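Local structure of Non-structural protein 3 (6LN0) at residues Leu39-Gly44 against Ala48-Ala53; Ile119-Ala124 against His133-Phe138; Tyr231-Lys236 against Ile299-Asn304. The protein is a viral multidomain protein that carries a macro domain, of a family that binds ADP-ribose, and a papain-like peptidase domain, probably for cleaving the viral polyprotein. All coordinates share one frame; numbering follows the deposited sequence.

Interaction 1 of 3, residues Leu39-Gly44 against Ala48-Ala53; sequences LTNGGG and AIAKLA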
ATOM      1  N   LEU A  39      17.641 -11.828 -49.087  1.00 67.61           N
ATOM      2  CA  LEU A  39      16.240 -12.260 -49.190  1.00 65.98           C
ATOM      3  C   LEU A  39      16.120 -13.684 -49.725  1.00 63.54           C
ATOM      4  O   LEU A  39      15.124 -14.059 -50.343  1.00 69.16           O
ATOM      5  CB  LEU A  39      15.423 -11.290 -50.046  1.00 66.28           C
ATOM      6  CG  LEU A  39      15.591  -9.820 -49.639  1.00 69.61           C
ATOM      7  CD1 LEU A  39      15.281  -8.886 -50.807  1.00 61.97           C
ATOM      8  CD2 LEU A  39      14.749  -9.493 -48.407  1.00 57.52           C
ATOM      9  N   THR A  40      17.138 -14.492 -49.477  1.00 64.08           N
ATOM     10  CA  THR A  40      17.092 -15.881 -49.895  1.00 66.86           C
ATOM     11  C   THR A  40      15.895 -16.619 -49.315  1.00 63.14           C
ATOM     12  O   THR A  40      15.519 -17.665 -49.845  1.00 63.50           O
ATOM     13  CB  THR A  40      18.394 -16.582 -49.487  1.00 67.68           C
ATOM     14  OG1 THR A  40      18.363 -16.866 -48.085  1.00 70.72           O
ATOM     15  CG2 THR A  40      19.588 -15.689 -49.768  1.00 60.76           C
ATOM     16  N   ASN A  41      15.279 -16.096 -48.260  1.00 61.64           N
ATOM     17  CA  ASN A  41      14.224 -16.801 -47.534  1.00 63.05           C
ATOM     18  C   ASN A  41      14.613 -18.255 -47.277  1.00 69.95           C
ATOM     19  O   ASN A  41      13.860 -19.190 -47.563  1.00 73.81           O
ATOM     20  CB  ASN A  41      12.890 -16.711 -48.271  1.00 64.76           C
ATOM     21  CG  ASN A  41      12.286 -15.330 -48.198  1.00 67.45           C
ATOM     22  OD1 ASN A  41      11.926 -14.850 -47.116  1.00 69.04           O
ATOM     23  ND2 ASN A  41      12.174 -14.678 -49.343  1.00 60.60           N
ATOM     24  N   GLY A  42      15.821 -18.432 -46.731  1.00 75.82           N
ATOM     25  CA  GLY A  42      16.385 -19.736 -46.418  1.00 71.64           C
ATOM     26  C   GLY A  42      15.514 -20.626 -45.552  1.00 69.32           C
ATOM     27  O   GLY A  42      15.164 -21.741 -45.951  1.00 70.53           O
ATOM     28  N   GLY A  43      15.158 -20.163 -44.370  1.00 67.31           N
ATOM     29  CA  GLY A  43      14.303 -20.924 -43.477  1.00 70.60           C
ATOM     30  C   GLY A  43      13.555 -20.054 -42.493  1.00 67.02           C
ATOM     31  O   GLY A  43      13.308 -18.868 -42.739  1.00 65.56           O
ATOM     32  N   GLY A  44      13.183 -20.659 -41.373  1.00 67.75           N
ATOM     33  CA  GLY A  44      12.494 -19.963 -40.314  1.00 68.02           C
ATOM     34  C   GLY A  44      11.169 -19.414 -40.794  1.00 71.42           C
ATOM     35  O   GLY A  44      10.531 -19.953 -41.712  1.00 72.35           O
ATOM     36  N   ALA A  48       8.717 -19.561 -44.477  1.00 60.51           N
ATOM     37  CA  ALA A  48       7.291 -19.848 -44.352  1.00 60.30           C
ATOM     38  C   ALA A  48       6.452 -18.748 -44.982  1.00 62.53           C
ATOM     39  O   ALA A  48       5.315 -18.992 -45.408  1.00 61.52           O
ATOM     40  CB  ALA A  48       6.915 -20.034 -42.886  1.00 54.36           C
ATOM     41  N   ILE A  49       6.994 -17.532 -45.036  1.00 62.80           N
ATOM     42  CA  ILE A  49       6.308 -16.428 -45.693  1.00 65.16           C
ATOM     43  C   ILE A  49       6.467 -16.549 -47.199  1.00 61.02           C
ATOM     44  O   ILE A  49       5.509 -16.367 -47.957  1.00 61.68           O
ATOM     45  CB  ILE A  49       6.847 -15.078 -45.167  1.00 57.42           C
ATOM     46  CG1 ILE A  49       6.488 -14.888 -43.692  1.00 58.03           C
ATOM     47  CG2 ILE A  49       6.295 -13.913 -45.987  1.00 51.10           C
ATOM     48  CD1 ILE A  49       7.315 -13.792 -42.970  1.00 54.29           C
ATOM     49  N   ALA A  50       7.684 -16.865 -47.637  1.00 63.48           N
ATOM     50  CA  ALA A  50       7.972 -17.033 -49.052  1.00 65.88           C
ATOM     51  C   ALA A  50       7.075 -18.089 -49.687  1.00 62.77           C
ATOM     52  O   ALA A  50       6.539 -17.877 -50.782  1.00 66.91           O
ATOM     53  CB  ALA A  50       9.447 -17.387 -49.238  1.00 64.52           C
ATOM     54  N   LYS A  51       6.881 -19.230 -49.025  1.00 62.78           N
ATOM     55  CA  LYS A  51       5.990 -20.239 -49.590  1.00 66.79           C
ATOM     56  C   LYS A  51       4.537 -19.984 -49.226  1.00 65.68           C
ATOM     57  O   LYS A  51       3.750 -20.927 -49.062  1.00 73.60           O
ATOM     58  CB  LYS A  51       6.446 -21.654 -49.205  1.00 61.48           C
ATOM     59  CG  LYS A  51       6.374 -22.020 -47.746  1.00 70.26           C
ATOM     60  CD  LYS A  51       6.186 -23.525 -47.572  1.00 69.55           C
ATOM     61  CE  LYS A  51       4.805 -23.950 -48.039  1.00 70.12           C
ATOM     62  NZ  LYS A  51       3.736 -22.992 -47.611  1.00 69.67           N
ATOM     63  N   LEU A  52       4.182 -18.721 -49.085  1.00 64.53           N
ATOM     64  CA  LEU A  52       2.823 -18.307 -48.795  1.00 67.45           C
ATOM     65  C   LEU A  52       2.469 -17.179 -49.750  1.00 61.18           C
ATOM     66  O   LEU A  52       1.311 -17.004 -50.144  1.00 57.38           O
ATOM     67  CB  LEU A  52       2.696 -17.851 -47.343  1.00 61.75           C
ATOM     68  CG  LEU A  52       1.761 -18.613 -46.404  1.00 67.68           C
ATOM     69  CD1 LEU A  52       1.523 -17.816 -45.131  1.00 61.07           C
ATOM     70  CD2 LEU A  52       0.444 -18.920 -47.078  1.00 68.00           C
ATOM     71  N   ALA A  53       3.486 -16.407 -50.107  1.00 56.69           N
ATOM     72  CA  ALA A  53       3.352 -15.301 -51.028  1.00 56.93           C
ATOM     73  C   ALA A  53       3.496 -15.744 -52.474  1.00 62.70           C
ATOM     74  O   ALA A  53       2.987 -15.064 -53.373  1.00 55.58           O
ATOM     75  CB  ALA A  53       4.398 -14.234 -50.704  1.00 52.89           C
TER

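Interaction 2 of 3, residues Ile119-Ala124 against His133-Phe138; sequences IPILGA and HSLDAF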
ATOM      1  N   ILE A 119       4.155 -10.144 -36.234  1.00 48.63           N
ATOM      2  CA  ILE A 119       5.606 -10.182 -36.124  1.00 54.08           C
ATOM      3  C   ILE A 119       6.058 -11.515 -35.536  1.00 61.38           C
ATOM      4  O   ILE A 119       5.767 -11.819 -34.368  1.00 57.64           O
ATOM      5  CB  ILE A 119       6.131  -9.001 -35.288  1.00 54.76           C
ATOM      6  CG1 ILE A 119       5.435  -7.702 -35.690  1.00 55.41           C
ATOM      7  CG2 ILE A 119       7.621  -8.836 -35.461  1.00 47.81           C
ATOM      8  CD1 ILE A 119       6.177  -6.453 -35.262  1.00 54.10           C
ATOM      9  N   PRO A 120       6.728 -12.357 -36.319  1.00 61.16           N
ATOM     10  CA  PRO A 120       7.563 -13.405 -35.722  1.00 61.51           C
ATOM     11  C   PRO A 120       8.613 -12.766 -34.826  1.00 62.15           C
ATOM     12  O   PRO A 120       9.311 -11.835 -35.236  1.00 62.07           O
ATOM     13  CB  PRO A 120       8.203 -14.086 -36.941  1.00 60.80           C
ATOM     14  CG  PRO A 120       7.968 -13.119 -38.109  1.00 54.83           C
ATOM     15  CD  PRO A 120       6.670 -12.466 -37.786  1.00 55.42           C
ATOM     16  N   ILE A 121       8.720 -13.270 -33.594  1.00 62.94           N
ATOM     17  CA  ILE A 121       9.711 -12.732 -32.670  1.00 64.73           C
ATOM     18  C   ILE A 121      11.081 -12.808 -33.318  1.00 65.84           C
ATOM     19  O   ILE A 121      11.458 -13.839 -33.893  1.00 71.10           O
ATOM     20  CB  ILE A 121       9.667 -13.490 -31.338  1.00 66.02           C
ATOM     21  CG1 ILE A 121       8.313 -13.281 -30.676  1.00 63.53           C
ATOM     22  CG2 ILE A 121      10.787 -13.034 -30.422  1.00 66.19           C
ATOM     23  CD1 ILE A 121       7.979 -14.349 -29.706  1.00 70.06           C
ATOM     24  N   LEU A 122      11.810 -11.694 -33.283  1.00 63.20           N
ATOM     25  CA  LEU A 122      13.084 -11.600 -33.974  1.00 67.77           C
ATOM     26  C   LEU A 122      14.153 -12.356 -33.201  1.00 71.71           C
ATOM     27  O   LEU A 122      14.091 -12.478 -31.976  1.00 70.51           O
ATOM     28  CB  LEU A 122      13.503 -10.136 -34.154  1.00 65.88           C
ATOM     29  CG  LEU A 122      12.508  -9.121 -34.738  1.00 67.58           C
ATOM     30  CD1 LEU A 122      13.229  -7.815 -35.069  1.00 66.14           C
ATOM     31  CD2 LEU A 122      11.773  -9.668 -35.981  1.00 65.51           C
ATOM     32  N   GLY A 123      15.136 -12.875 -33.927  1.00 76.20           N
ATOM     33  CA  GLY A 123      16.221 -13.585 -33.282  1.00 75.07           C
ATOM     34  C   GLY A 123      15.928 -15.024 -32.930  1.00 77.41           C
ATOM     35  O   GLY A 123      16.440 -15.524 -31.922  1.00 83.03           O
ATOM     36  N   ALA A 124      15.108 -15.708 -33.721  1.00 79.18           N
ATOM     37  CA  ALA A 124      15.012 -17.153 -33.606  1.00 81.42           C
ATOM     38  C   ALA A 124      16.148 -17.813 -34.395  1.00 80.87           C
ATOM     39  O   ALA A 124      16.867 -17.170 -35.168  1.00 75.13           O
ATOM     40  CB  ALA A 124      13.645 -17.645 -34.083  1.00 68.53           C
ATOM     41  N   HIS A 133      15.243 -10.740 -24.492  1.00 77.43           N
ATOM     42  CA  HIS A 133      15.690  -9.444 -25.004  1.00 78.35           C
ATOM     43  C   HIS A 133      14.828  -8.979 -26.163  1.00 79.88           C
ATOM     44  O   HIS A 133      14.462  -7.793 -26.239  1.00 78.19           O
ATOM     45  CB  HIS A 133      17.168  -9.511 -25.422  1.00 82.62           C
ATOM     46  CG  HIS A 133      18.069 -10.046 -24.355  1.00 91.03           C
ATOM     47  ND1 HIS A 133      19.430 -10.188 -24.534  1.00 88.34           N
ATOM     48  CD2 HIS A 133      17.804 -10.470 -23.094  1.00 92.16           C
ATOM     49  CE1 HIS A 133      19.963 -10.687 -23.435  1.00 89.54           C
ATOM     50  NE2 HIS A 133      18.999 -10.873 -22.549  1.00 97.93           N
ATOM     51  N   SER A 134      14.510  -9.898 -27.086  1.00 75.70           N
ATOM     52  CA  SER A 134      13.628  -9.551 -28.193  1.00 76.32           C
ATOM     53  C   SER A 134      12.269  -9.081 -27.701  1.00 69.71           C
ATOM     54  O   SER A 134      11.772  -8.032 -28.133  1.00 66.88           O
ATOM     55  CB  SER A 134      13.461 -10.726 -29.155  1.00 70.13           C
ATOM     56  OG  SER A 134      14.408 -10.632 -30.206  1.00 71.93           O
ATOM     57  N   LEU A 135      11.630  -9.859 -26.825  1.00 68.84           N
ATOM     58  CA  LEU A 135      10.345  -9.416 -26.306  1.00 70.54           C
ATOM     59  C   LEU A 135      10.483  -8.110 -25.535  1.00 73.21           C
ATOM     60  O   LEU A 135       9.542  -7.305 -25.498  1.00 73.43           O
ATOM     61  CB  LEU A 135       9.724 -10.503 -25.436  1.00 68.96           C
ATOM     62  CG  LEU A 135       8.976 -11.583 -26.224  1.00 68.28           C
ATOM     63  CD1 LEU A 135       8.039 -12.332 -25.327  1.00 66.74           C
ATOM     64  CD2 LEU A 135       8.195 -11.014 -27.400  1.00 66.16           C
ATOM     65  N   ASP A 136      11.659  -7.866 -24.948  1.00 73.75           N
ATOM     66  CA  ASP A 136      11.882  -6.636 -24.194  1.00 77.35           C
ATOM     67  C   ASP A 136      12.185  -5.466 -25.124  1.00 75.63           C
ATOM     68  O   ASP A 136      11.654  -4.360 -24.937  1.00 71.95           O
ATOM     69  CB  ASP A 136      13.015  -6.831 -23.176  1.00 79.79           C
ATOM     70  CG  ASP A 136      13.252  -5.595 -22.309  1.00 83.56           C
ATOM     71  OD1 ASP A 136      12.281  -5.102 -21.671  1.00 72.34           O
ATOM     72  OD2 ASP A 136      14.419  -5.121 -22.281  1.00 88.39           O
ATOM     73  N   ALA A 137      13.052  -5.690 -26.123  1.00 74.56           N
ATOM     74  CA  ALA A 137      13.269  -4.672 -27.147  1.00 70.78           C
ATOM     75  C   ALA A 137      11.944  -4.223 -27.742  1.00 66.61           C
ATOM     76  O   ALA A 137      11.739  -3.032 -27.998  1.00 67.29           O
ATOM     77  CB  ALA A 137      14.196  -5.201 -28.240  1.00 71.15           C
ATOM     78  N   PHE A 138      11.013  -5.160 -27.912  1.00 64.56           N
ATOM     79  CA  PHE A 138       9.766  -4.843 -28.592  1.00 67.66           C
ATOM     80  C   PHE A 138       8.888  -3.929 -27.748  1.00 69.71           C
ATOM     81  O   PHE A 138       8.315  -2.961 -28.270  1.00 67.77           O
ATOM     82  CB  PHE A 138       9.021  -6.126 -28.948  1.00 60.18           C
ATOM     83  CG  PHE A 138       7.562  -5.928 -29.200  1.00 58.59           C
ATOM     84  CD1 PHE A 138       7.122  -5.365 -30.387  1.00 61.87           C
ATOM     85  CD2 PHE A 138       6.626  -6.320 -28.262  1.00 58.54           C
ATOM     86  CE1 PHE A 138       5.770  -5.188 -30.632  1.00 60.40           C
ATOM     87  CE2 PHE A 138       5.277  -6.151 -28.487  1.00 62.97           C
ATOM     88  CZ  PHE A 138       4.842  -5.580 -29.679  1.00 64.36           C
TER

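Interaction 3 of 3, residues Tyr231-Lys236 against Ile299-Asn304; sequences YCVYLK and IYASTN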
ATOM      1  N   TYR A 231      -2.977   2.974  11.205  1.00 43.20           N
ATOM      2  CA  TYR A 231      -3.047   1.522  11.254  1.00 41.55           C
ATOM      3  C   TYR A 231      -1.687   0.911  10.943  1.00 43.03           C
ATOM      4  O   TYR A 231      -1.282  -0.073  11.565  1.00 42.96           O
ATOM      5  CB  TYR A 231      -4.114   1.012  10.283  1.00 46.37           C
ATOM      6  CG  TYR A 231      -4.398  -0.450  10.455  1.00 40.73           C
ATOM      7  CD1 TYR A 231      -4.969  -0.927  11.617  1.00 40.76           C
ATOM      8  CD2 TYR A 231      -4.053  -1.356   9.477  1.00 41.28           C
ATOM      9  CE1 TYR A 231      -5.201  -2.267  11.787  1.00 42.95           C
ATOM     10  CE2 TYR A 231      -4.283  -2.699   9.639  1.00 39.85           C
ATOM     11  CZ  TYR A 231      -4.863  -3.150  10.773  1.00 41.15           C
ATOM     12  OH  TYR A 231      -5.086  -4.499  10.914  1.00 44.37           O
ATOM     13  N   CYS A 232      -0.963   1.496   9.990  1.00 41.46           N
ATOM     14  CA  CYS A 232       0.385   1.040   9.685  1.00 42.75           C
ATOM     15  C   CYS A 232       1.276   1.171  10.897  1.00 46.13           C
ATOM     16  O   CYS A 232       1.976   0.213  11.273  1.00 43.90           O
ATOM     17  CB  CYS A 232       0.960   1.860   8.533  1.00 46.11           C
ATOM     18  SG  CYS A 232       0.399   1.372   6.929  1.00 57.16           S
ATOM     19  N   VAL A 233       1.260   2.359  11.522  1.00 42.37           N
ATOM     20  CA  VAL A 233       2.020   2.553  12.742  1.00 40.97           C
ATOM     21  C   VAL A 233       1.652   1.481  13.755  1.00 42.65           C
ATOM     22  O   VAL A 233       2.520   0.889  14.419  1.00 45.11           O
ATOM     23  CB  VAL A 233       1.769   3.962  13.302  1.00 48.45           C
ATOM     24  CG1 VAL A 233       2.395   4.102  14.699  1.00 41.98           C
ATOM     25  CG2 VAL A 233       2.264   5.056  12.329  1.00 36.85           C
ATOM     26  N   TYR A 234       0.363   1.171  13.842  1.00 37.29           N
ATOM     27  CA  TYR A 234      -0.092   0.170  14.796  1.00 40.17           C
ATOM     28  C   TYR A 234       0.522  -1.189  14.498  1.00 42.20           C
ATOM     29  O   TYR A 234       1.056  -1.853  15.392  1.00 46.87           O
ATOM     30  CB  TYR A 234      -1.616   0.086  14.771  1.00 42.32           C
ATOM     31  CG  TYR A 234      -2.158  -1.170  15.394  1.00 41.74           C
ATOM     32  CD1 TYR A 234      -2.153  -1.314  16.775  1.00 33.26           C
ATOM     33  CD2 TYR A 234      -2.698  -2.213  14.610  1.00 35.06           C
ATOM     34  CE1 TYR A 234      -2.659  -2.452  17.390  1.00 32.47           C
ATOM     35  CE2 TYR A 234      -3.218  -3.385  15.231  1.00 34.15           C
ATOM     36  CZ  TYR A 234      -3.177  -3.478  16.641  1.00 37.50           C
ATOM     37  OH  TYR A 234      -3.648  -4.568  17.342  1.00 39.93           O
ATOM     38  N   LEU A 235       0.461  -1.618  13.241  1.00 41.25           N
ATOM     39  CA  LEU A 235       0.976  -2.931  12.876  1.00 43.42           C
ATOM     40  C   LEU A 235       2.466  -3.047  13.171  1.00 43.35           C
ATOM     41  O   LEU A 235       2.932  -4.083  13.661  1.00 48.26           O
ATOM     42  CB  LEU A 235       0.707  -3.219  11.390  1.00 36.13           C
ATOM     43  CG  LEU A 235      -0.765  -3.421  11.035  1.00 38.84           C
ATOM     44  CD1 LEU A 235      -0.985  -3.380   9.519  1.00 42.51           C
ATOM     45  CD2 LEU A 235      -1.239  -4.731  11.623  1.00 38.60           C
ATOM     46  N   LYS A 236       3.234  -2.009  12.860  1.00 40.33           N
ATOM     47  CA  LYS A 236       4.668  -2.084  13.095  1.00 44.26           C
ATOM     48  C   LYS A 236       5.002  -2.025  14.591  1.00 46.29           C
ATOM     49  O   LYS A 236       5.896  -2.742  15.054  1.00 49.60           O
ATOM     50  CB  LYS A 236       5.370  -0.980  12.311  1.00 44.90           C
ATOM     51  CG  LYS A 236       5.325  -1.203  10.810  1.00 46.03           C
ATOM     52  CD  LYS A 236       5.870  -0.007  10.062  1.00 51.21           C
ATOM     53  CE  LYS A 236       6.966  -0.439   9.082  1.00 55.70           C
ATOM     54  NZ  LYS A 236       6.753   0.127   7.714  1.00 64.59           N
ATOM     55  N   ILE A 299      -2.246   2.315  21.561  1.00 41.65           N
ATOM     56  CA  ILE A 299      -2.170   3.621  22.217  1.00 41.61           C
ATOM     57  C   ILE A 299      -1.295   4.558  21.408  1.00 39.41           C
ATOM     58  O   ILE A 299      -1.643   5.724  21.186  1.00 44.84           O
ATOM     59  CB  ILE A 299      -1.653   3.506  23.661  1.00 40.67           C
ATOM     60  CG1 ILE A 299      -2.470   2.503  24.449  1.00 41.42           C
ATOM     61  CG2 ILE A 299      -1.656   4.867  24.320  1.00 35.63           C
ATOM     62  CD1 ILE A 299      -3.506   3.078  25.216  1.00 46.44           C
ATOM     63  N   TYR A 300      -0.136   4.070  20.973  1.00 39.36           N
ATOM     64  CA  TYR A 300       0.782   4.920  20.224  1.00 41.02           C
ATOM     65  C   TYR A 300       0.175   5.382  18.909  1.00 43.13           C
ATOM     66  O   TYR A 300       0.336   6.548  18.526  1.00 47.75           O
ATOM     67  CB  TYR A 300       2.079   4.180  19.947  1.00 42.42           C
ATOM     68  CG  TYR A 300       3.147   4.341  21.010  1.00 48.81           C
ATOM     69  CD1 TYR A 300       4.080   5.358  20.919  1.00 47.32           C
ATOM     70  CD2 TYR A 300       3.240   3.446  22.077  1.00 41.07           C
ATOM     71  CE1 TYR A 300       5.070   5.493  21.852  1.00 51.26           C
ATOM     72  CE2 TYR A 300       4.223   3.572  23.010  1.00 50.24           C
ATOM     73  CZ  TYR A 300       5.140   4.606  22.900  1.00 51.80           C
ATOM     74  OH  TYR A 300       6.135   4.754  23.836  1.00 50.81           O
ATOM     75  N   ALA A 301      -0.513   4.481  18.190  1.00 39.43           N
ATOM     76  CA  ALA A 301      -1.087   4.858  16.893  1.00 44.80           C
ATOM     77  C   ALA A 301      -2.283   5.795  17.057  1.00 41.10           C
ATOM     78  O   ALA A 301      -2.500   6.685  16.229  1.00 40.44           O
ATOM     79  CB  ALA A 301      -1.505   3.613  16.106  1.00 38.60           C
ATOM     80  N   SER A 302      -3.083   5.600  18.108  1.00 38.30           N
ATOM     81  CA  SER A 302      -4.225   6.484  18.326  1.00 46.23           C
ATOM     82  C   SER A 302      -3.793   7.902  18.704  1.00 48.50           C
ATOM     83  O   SER A 302      -4.509   8.860  18.390  1.00 50.49           O
ATOM     84  CB  SER A 302      -5.143   5.914  19.411  1.00 45.05           C
ATOM     85  OG  SER A 302      -5.627   4.633  19.047  1.00 44.70           O
ATOM     86  N   THR A 303      -2.650   8.065  19.383  1.00 41.88           N
ATOM     87  CA  THR A 303      -2.193   9.389  19.797  1.00 43.46           C
ATOM     88  C   THR A 303      -1.064   9.913  18.918  1.00 45.80           C
ATOM     89  O   THR A 303      -0.482  10.953  19.228  1.00 43.65           O
ATOM     90  CB  THR A 303      -1.775   9.394  21.287  1.00 39.12           C
ATOM     91  OG1 THR A 303      -0.696   8.488  21.521  1.00 39.09           O
ATOM     92  CG2 THR A 303      -2.908   8.957  22.164  1.00 43.13           C
ATOM     93  N   ASN A 304      -0.758   9.229  17.811  1.00 46.29           N
ATOM     94  CA  ASN A 304       0.173   9.733  16.804  1.00 42.11           C
ATOM     95  C   ASN A 304       1.565   9.951  17.398  1.00 46.47           C
ATOM     96  O   ASN A 304       2.182  11.001  17.244  1.00 51.30           O
ATOM     97  CB  ASN A 304      -0.357  11.011  16.153  1.00 42.81           C
ATOM     98  CG  ASN A 304      -1.658  10.785  15.435  1.00 45.81           C
ATOM     99  OD1 ASN A 304      -1.712  10.024  14.483  1.00 49.97           O
ATOM    100  ND2 ASN A 304      -2.715  11.433  15.888  1.00 44.95           N
TER

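Interaction 1 of 3, residues Leu39-Gly44 against Ala48-Ala53
Asn41 meets Ala50 across a small contact in which the Ala50 methyl lies over one face of the asparagine carboxamide. The two CB atoms, Asn41 CB and Ala50 CB, are 3.6 Å apart; Asn41 CG is 3.7 Å from Ala50 CB, while Asn41 ND2 follows at 3.8 Å. In Asn41, chi1 of -72° puts CG beside the backbone N, and chi2 of -65° turns the flat side of the amide to the methyl. Its polar ends are bonded elsewhere: ND2 to Gln58 OE1 and OD1 to Asn33 ND2, a pair of bonds that fixes the rotation of the amide. Nearby, Gly44 O takes a weak hydrogen bond from Ala48 N (3.3 Å, 147°), one turn into helix 44-53, and the Ala48 methyl lies 3.8 Å from Gly44 O. The Asn-Gly-Gly-Gly run is the glycine-rich loop that, in related macro domains, lines the ADP-ribose pocket; a similar role here is probable. The loop links strand 29-34 to helix 44-53, with Tyr57 of helix 55-64 touching both Asn41 and Ala50, and Ile49 of the helix packing on Leu31 and Asn33 of strand 29-34 and Ile86 of strand 83-89.

Interaction 2 of 3, residues Ile119-Ala124 against His133-Phe138
Leu122 and Ser134 bring the backbones nearest, CA to CA 6.2 Å, where the chain leaving strand 117-120 runs past helix 131-141. The Ser134 hydroxyl spans this approach, donating from OG to Leu122 O at 2.6 Å. The donor stands above the carbonyl plane, 48° out of it, with a C=O...OG angle of 127°, and Ser134 CB follows at 3.4 Å from the same Leu122 O. Tyr107 OH also bonds Leu122 N, and the Tyr107 side chain touches Ser134, so both polar groups of the Leu122 backbone are engaged.

Ile121 supplies the apolar half. Its CG2 lies anti to the backbone N and settles on Ser134, 3.8 Å from Ser134 CB, whereas its CG1 arm (chi1 -63°) turns beside the N toward Leu135. There Ile121 CG1 lies 4.0 Å from Leu135 CD2, and Ile121 CD1 is 4.1 Å from Leu135 CD2, the two side chains crossing at a slant. The setting is a beta-alpha-beta unit of the macro domain: strand 117-120, helix 131-141 and the adjacent parallel strand 146-152. Ile119 is bonded through the backbone to Thr150 and Val152 of that last strand, and Ile121 to Val152. From Gly123 onward the chain enters a glycine-containing loop that in related macro domains contacts the ADP-ribose phosphates. Leu135 also packs against Trp162 and Leu165 of helix 158-165, while Phe138 lies on Val149 and Leu151 of strand 146-152.

Interaction 3 of 3, residues Tyr231-Lys236 against Ile299-Asn304
Tyr234 and Val233 of helix 228-237 close on the methyl of Ala301, on helix 293-302. The tight part is centred on Tyr234: its CA comes within 5.2 Å of Ala301 CA, and Ala301 CB rests 3.8 Å from Tyr234 CB and equally close to Tyr234 N. The small alanine lets the backbones approach this nearly. With chi1 at 163°, the Tyr234 ring leads off the contact and touches Arg294, Ala297 and Trp298 of helix 293-302. The looser part is at Val233, a partly exposed residue whose CG1 stands 4.2 Å from Ala301 CB. Within 299-304, Ile299 O takes both Thr303 N and Thr303 OG1, from opposite faces of its carbonyl plane. Asn304 OD1 reaches Gln230 NE2 at the other helix, a polar tie beside the apolar one. These helices belong to the papain-like peptidase domain, probably to its helical thumb. No hydrogen bond joins 231-236 to 299-304, so the contact between them rests on shape and hydrophobic burial.

In the fold
The three contacts come in series along the chain. Interactions 1 and 2 share the macro domain, their centres 18 Å apart and nearest atoms about 5 Å apart without touching. Both sit at the ends of neighbouring strands of its six-stranded mixed sheet, 29-34 and 117-120, so the loops after the two strands lie side by side, consistent with a shared ADP-ribose-type pocket. Interaction 3 joins two helices in the peptidase domain, with its centre 67 Å from that of interaction 1 and 50 Å from that of interaction 2. The separation reflects an elongated chain in which the macro and peptidase domains are spatially distinct; none of these contacts bridges them.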